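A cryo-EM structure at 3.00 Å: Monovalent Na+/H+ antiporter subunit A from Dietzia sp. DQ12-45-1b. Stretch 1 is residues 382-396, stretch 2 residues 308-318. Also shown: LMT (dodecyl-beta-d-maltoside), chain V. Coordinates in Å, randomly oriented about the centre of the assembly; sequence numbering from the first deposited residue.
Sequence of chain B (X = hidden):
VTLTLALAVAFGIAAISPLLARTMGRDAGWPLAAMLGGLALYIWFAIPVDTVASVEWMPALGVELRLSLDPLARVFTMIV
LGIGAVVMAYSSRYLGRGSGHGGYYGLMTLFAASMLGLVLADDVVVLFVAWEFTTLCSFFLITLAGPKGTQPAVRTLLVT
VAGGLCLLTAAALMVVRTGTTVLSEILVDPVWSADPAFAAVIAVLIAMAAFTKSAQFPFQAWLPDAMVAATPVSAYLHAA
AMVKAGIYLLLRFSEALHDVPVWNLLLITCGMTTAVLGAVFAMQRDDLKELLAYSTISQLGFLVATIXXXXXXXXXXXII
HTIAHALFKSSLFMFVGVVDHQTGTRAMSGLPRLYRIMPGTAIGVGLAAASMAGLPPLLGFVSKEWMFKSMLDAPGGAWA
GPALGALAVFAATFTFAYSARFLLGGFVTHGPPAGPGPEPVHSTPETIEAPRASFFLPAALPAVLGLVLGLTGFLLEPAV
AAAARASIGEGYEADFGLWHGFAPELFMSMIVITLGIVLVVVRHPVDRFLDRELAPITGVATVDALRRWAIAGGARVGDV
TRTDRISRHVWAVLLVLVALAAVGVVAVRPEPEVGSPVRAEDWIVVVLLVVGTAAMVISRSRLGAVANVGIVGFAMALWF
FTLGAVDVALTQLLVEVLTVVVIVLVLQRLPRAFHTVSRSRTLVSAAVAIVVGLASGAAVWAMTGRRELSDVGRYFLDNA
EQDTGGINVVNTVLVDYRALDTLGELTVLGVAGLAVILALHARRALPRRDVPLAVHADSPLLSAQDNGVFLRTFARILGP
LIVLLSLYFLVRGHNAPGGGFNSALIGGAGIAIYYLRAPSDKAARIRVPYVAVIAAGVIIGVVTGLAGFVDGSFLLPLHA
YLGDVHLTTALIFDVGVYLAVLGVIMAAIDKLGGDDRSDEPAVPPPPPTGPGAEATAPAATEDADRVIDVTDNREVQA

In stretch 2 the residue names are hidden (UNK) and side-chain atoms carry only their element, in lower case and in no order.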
# COMPACT_ATOMS: atom_id res chain seq x y z
N VAL B 382 18.70 33.68 -51.95
CA VAL B 382 19.84 34.24 -51.24
C VAL B 382 20.15 33.42 -50.00
O VAL B 382 21.31 33.17 -49.68
CB VAL B 382 19.59 35.73 -50.91
CG1 VAL B 382 18.30 35.91 -50.14
CG2 VAL B 382 20.76 36.29 -50.13
N SER B 383 19.11 32.95 -49.32
CA SER B 383 19.32 32.11 -48.14
C SER B 383 19.92 30.77 -48.50
O SER B 383 20.81 30.27 -47.80
CB SER B 383 17.99 31.93 -47.40
OG SER B 383 18.17 31.09 -46.28
N LYS B 384 19.48 30.17 -49.61
CA LYS B 384 20.03 28.87 -50.00
C LYS B 384 21.48 29.00 -50.46
O LYS B 384 22.31 28.14 -50.16
CB LYS B 384 19.17 28.25 -51.10
CG LYS B 384 17.97 27.48 -50.58
CD LYS B 384 18.18 25.98 -50.70
CE LYS B 384 16.89 25.22 -50.48
NZ LYS B 384 16.32 25.47 -49.12
N GLU B 385 21.80 30.07 -51.19
CA GLU B 385 23.19 30.25 -51.60
C GLU B 385 24.07 30.62 -50.41
O GLU B 385 25.25 30.26 -50.39
CB GLU B 385 23.29 31.31 -52.71
CG GLU B 385 23.10 32.74 -52.26
CD GLU B 385 23.55 33.73 -53.32
OE1 GLU B 385 23.44 34.95 -53.07
OE2 GLU B 385 24.01 33.30 -54.39
N TRP B 386 23.51 31.29 -49.40
CA TRP B 386 24.25 31.50 -48.16
C TRP B 386 24.51 30.18 -47.45
O TRP B 386 25.61 29.95 -46.93
CB TRP B 386 23.49 32.46 -47.25
CG TRP B 386 24.10 33.81 -47.20
CD1 TRP B 386 23.80 34.88 -47.98
CD2 TRP B 386 25.14 34.25 -46.31
NE1 TRP B 386 24.58 35.96 -47.64
CE2 TRP B 386 25.41 35.59 -46.61
CE3 TRP B 386 25.86 33.63 -45.29
CZ2 TRP B 386 26.37 36.33 -45.93
CZ3 TRP B 386 26.81 34.36 -44.61
CH2 TRP B 386 27.06 35.70 -44.93
N MET B 387 23.51 29.30 -47.41
CA MET B 387 23.70 27.98 -46.81
C MET B 387 24.78 27.20 -47.55
O MET B 387 25.60 26.51 -46.93
CB MET B 387 22.39 27.21 -46.82
CG MET B 387 22.47 25.84 -46.20
SD MET B 387 20.84 25.23 -45.77
CE MET B 387 20.14 26.70 -45.03
N PHE B 388 24.78 27.28 -48.88
CA PHE B 388 25.80 26.58 -49.66
C PHE B 388 27.19 27.17 -49.41
O PHE B 388 28.17 26.43 -49.27
CB PHE B 388 25.46 26.63 -51.14
CG PHE B 388 24.23 25.84 -51.50
CD1 PHE B 388 23.93 24.67 -50.84
CD2 PHE B 388 23.38 26.28 -52.50
CE1 PHE B 388 22.81 23.94 -51.16
CE2 PHE B 388 22.26 25.55 -52.83
CZ PHE B 388 21.97 24.39 -52.16
N LYS B 389 27.29 28.50 -49.36
CA LYS B 389 28.56 29.15 -49.03
C LYS B 389 29.04 28.74 -47.65
O LYS B 389 30.25 28.61 -47.43
CB LYS B 389 28.39 30.66 -49.13
CG LYS B 389 29.28 31.48 -48.21
CD LYS B 389 29.00 32.97 -48.39
CE LYS B 389 29.63 33.79 -47.28
NZ LYS B 389 31.09 33.53 -47.15
N SER B 390 28.12 28.52 -46.72
CA SER B 390 28.50 28.10 -45.37
C SER B 390 28.99 26.66 -45.36
O SER B 390 30.03 26.35 -44.78
CB SER B 390 27.33 28.28 -44.42
OG SER B 390 27.68 27.84 -43.12
N MET B 391 28.23 25.76 -45.98
CA MET B 391 28.55 24.33 -45.93
C MET B 391 29.86 23.99 -46.63
O MET B 391 30.42 22.92 -46.38
CB MET B 391 27.41 23.52 -46.54
CG MET B 391 26.20 23.38 -45.65
SD MET B 391 24.84 22.54 -46.47
CE MET B 391 23.64 22.46 -45.14
N LEU B 392 30.36 24.87 -47.50
CA LEU B 392 31.57 24.56 -48.25
C LEU B 392 32.81 24.51 -47.37
O LEU B 392 33.81 23.92 -47.77
CB LEU B 392 31.78 25.59 -49.36
CG LEU B 392 30.97 25.36 -50.64
CD1 LEU B 392 31.63 26.07 -51.80
CD2 LEU B 392 30.83 23.87 -50.93
N ASP B 393 32.77 25.12 -46.18
CA ASP B 393 33.88 25.09 -45.24
C ASP B 393 33.49 24.34 -43.98
O ASP B 393 33.87 24.71 -42.87
CB ASP B 393 34.37 26.50 -44.92
CG ASP B 393 33.24 27.43 -44.52
OD1 ASP B 393 32.54 27.15 -43.53
OD2 ASP B 393 33.05 28.46 -45.21
N ALA B 394 32.72 23.26 -44.14
CA ALA B 394 32.31 22.46 -43.01
C ALA B 394 33.52 21.78 -42.37
O ALA B 394 34.54 21.55 -43.03
CB ALA B 394 31.30 21.40 -43.44
N PRO B 395 33.45 21.45 -41.08
CA PRO B 395 34.57 20.76 -40.43
C PRO B 395 34.74 19.33 -40.91
O PRO B 395 33.98 18.86 -41.76
CB PRO B 395 34.20 20.81 -38.94
CG PRO B 395 32.72 20.92 -38.94
CD PRO B 395 32.38 21.78 -40.12
N GLY B 396 35.73 18.64 -40.37
CA GLY B 396 36.00 17.27 -40.75
C GLY B 396 37.12 17.08 -41.75
O GLY B 396 37.26 15.98 -42.29
N UNK B 308 25.12 22.76 -37.68
CA UNK B 308 26.21 21.88 -37.30
C UNK B 308 27.52 22.18 -37.99
O UNK B 308 28.57 21.74 -37.52
N UNK B 309 27.47 22.91 -39.11
CA UNK B 309 28.71 23.43 -39.68
C UNK B 309 29.48 24.22 -38.63
O UNK B 309 30.71 24.09 -38.50
c UNK B 309 28.41 24.29 -40.93
c UNK B 309 29.61 25.15 -41.28
c UNK B 309 28.04 23.39 -42.10
N UNK B 310 28.78 25.04 -37.86
CA UNK B 310 29.33 25.67 -36.67
C UNK B 310 30.44 26.68 -36.91
O UNK B 310 31.49 26.61 -36.27
N UNK B 311 30.21 27.61 -37.82
CA UNK B 311 31.12 28.72 -38.08
C UNK B 311 30.31 29.99 -38.16
O UNK B 311 29.10 29.95 -38.42
o UNK B 311 31.02 28.49 -40.50
c UNK B 311 32.69 27.20 -39.34
c UNK B 311 31.91 28.51 -39.38
N UNK B 312 30.93 31.15 -37.91
CA UNK B 312 30.18 32.42 -38.00
C UNK B 312 29.48 32.62 -39.33
O UNK B 312 28.39 33.21 -39.36
c UNK B 312 32.27 32.78 -36.93
c UNK B 312 31.27 33.47 -37.77
c UNK B 312 32.29 31.36 -37.40
N UNK B 313 30.06 32.14 -40.43
CA UNK B 313 29.39 32.22 -41.72
C UNK B 313 28.21 31.26 -41.82
O UNK B 313 27.43 31.37 -42.77
c UNK B 313 30.38 31.93 -42.85
N UNK B 314 28.07 30.34 -40.88
CA UNK B 314 26.99 29.36 -40.92
C UNK B 314 25.76 29.80 -40.15
O UNK B 314 24.64 29.50 -40.57
c UNK B 314 27.48 28.02 -40.37
N UNK B 315 25.94 30.50 -39.03
CA UNK B 315 24.79 30.94 -38.25
C UNK B 315 24.00 32.01 -38.98
O UNK B 315 22.77 32.07 -38.84
c UNK B 315 25.25 31.45 -36.89
s UNK B 315 24.99 28.84 -36.09
c UNK B 315 26.30 27.67 -35.75
c UNK B 315 25.91 30.38 -36.05
N UNK B 316 24.67 32.86 -39.76
CA UNK B 316 23.96 33.84 -40.58
C UNK B 316 23.05 33.13 -41.57
O UNK B 316 21.87 33.49 -41.73
c UNK B 316 24.96 34.76 -41.30
c UNK B 316 25.86 35.45 -40.29
c UNK B 316 24.22 35.78 -42.13
N UNK B 317 23.58 32.12 -42.25
CA UNK B 317 22.77 31.35 -43.19
C UNK B 317 21.62 30.65 -42.48
O UNK B 317 20.49 30.62 -42.98
c UNK B 317 23.64 30.34 -43.94
N UNK B 318 21.89 30.09 -41.30
CA UNK B 318 20.84 29.40 -40.55
C UNK B 318 19.71 30.35 -40.18
O UNK B 318 18.54 30.02 -40.33
c UNK B 318 21.42 28.75 -39.31
C1 LMT V . 38.58 19.13 -37.13
C2 LMT V . 37.27 18.77 -36.51
C3 LMT V . 36.73 17.42 -36.83
C4 LMT V . 35.24 17.45 -36.59
C5 LMT V . 34.60 16.22 -37.13
C6 LMT V . 33.29 16.52 -37.78
C7 LMT V . 32.93 15.41 -38.72
C8 LMT V . 31.85 15.87 -39.63
C9 LMT V . 31.80 15.17 -40.95
C10 LMT V . 30.82 15.91 -41.81
C11 LMT V . 30.74 15.30 -43.18
C12 LMT V . 29.42 14.64 -43.42

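Position 308 carries no side-chain atoms and makes no close contact with stretch 1, so it is Gly 308. Position 309 has three carbons, one bearing the other two. One outer carbon lies 3.7 Å from Ser 390 O, the other 4.0 Å from CB of Ala 394 and 4.0 Å from CG of Met 391, while the backbone O of 309 meets Pro 395 CD at 3.3 Å. The branch at CB makes this Val 309.

Position 310 again has no side-chain atoms and touches nothing on stretch 1. Its phi of 66° favours glycine independently, and it is Gly 310, where the chain leaves helical geometry. At 311, one carbon carries one oxygen and one carbon. The oxygen is 3.6 Å from OD1 of Asp 393, too long to count as a hydrogen bond. The pattern is that of threonine; Thr 311 holds the N-cap position, and its O accepts from the backbone N of position 314 at 2.7 Å.

Three carbons close a ring onto the backbone N at 312, with CB pointing away from stretch 1, which identifies Pro 312. Position 313 has a single carbon directed toward stretch 1; the backbone O of 313 approaches CB of Ser 390 at 3.5 Å and lies at the edge of the Trp 386 ring, 3.6 Å from CZ3. This is Ala 313. At 314 there is one carbon, and OG of Ser 390 is modelled only 2.8 Å from this CB, a clash that supports no inference about bonding; the single carbon gives Ala 314.

The unbranched side chain at 315, two carbons, a sulfur and a terminal carbon, points away from stretch 1 and is that of Met 315. At 316, one carbon bears two others, and one of the outer carbons lies 4.0 Å from the centroid of the six-membered ring of Trp 386, 18° off the normal, a CH-pi contact over one face; this is Val 316. The lone carbon at 317 is 3.9 Å from CB of Trp 386 and 3.6 Å from N of Met 387, and defines Ala 317. Position 318, with one carbon pointing away, is Ala 318.

The helices run nearly antiparallel, at 157°, with axes 8.4 Å apart at closest approach. CB of Ala 317 points toward stretch 1, 4.3 Å from CB of Ser 390, and CA of Ser 390 comes within 4.9 Å of CA of Ala 314. No hydrogen bond crosses the interface; 584 Å² of summed buried surface reflects packing, with Trp 386 against Val 316 and Ala 317, and Val 309 against the turn from Met 391 to Ala 394.

Stretch 2 (308-318) GVGTPAAMVAA
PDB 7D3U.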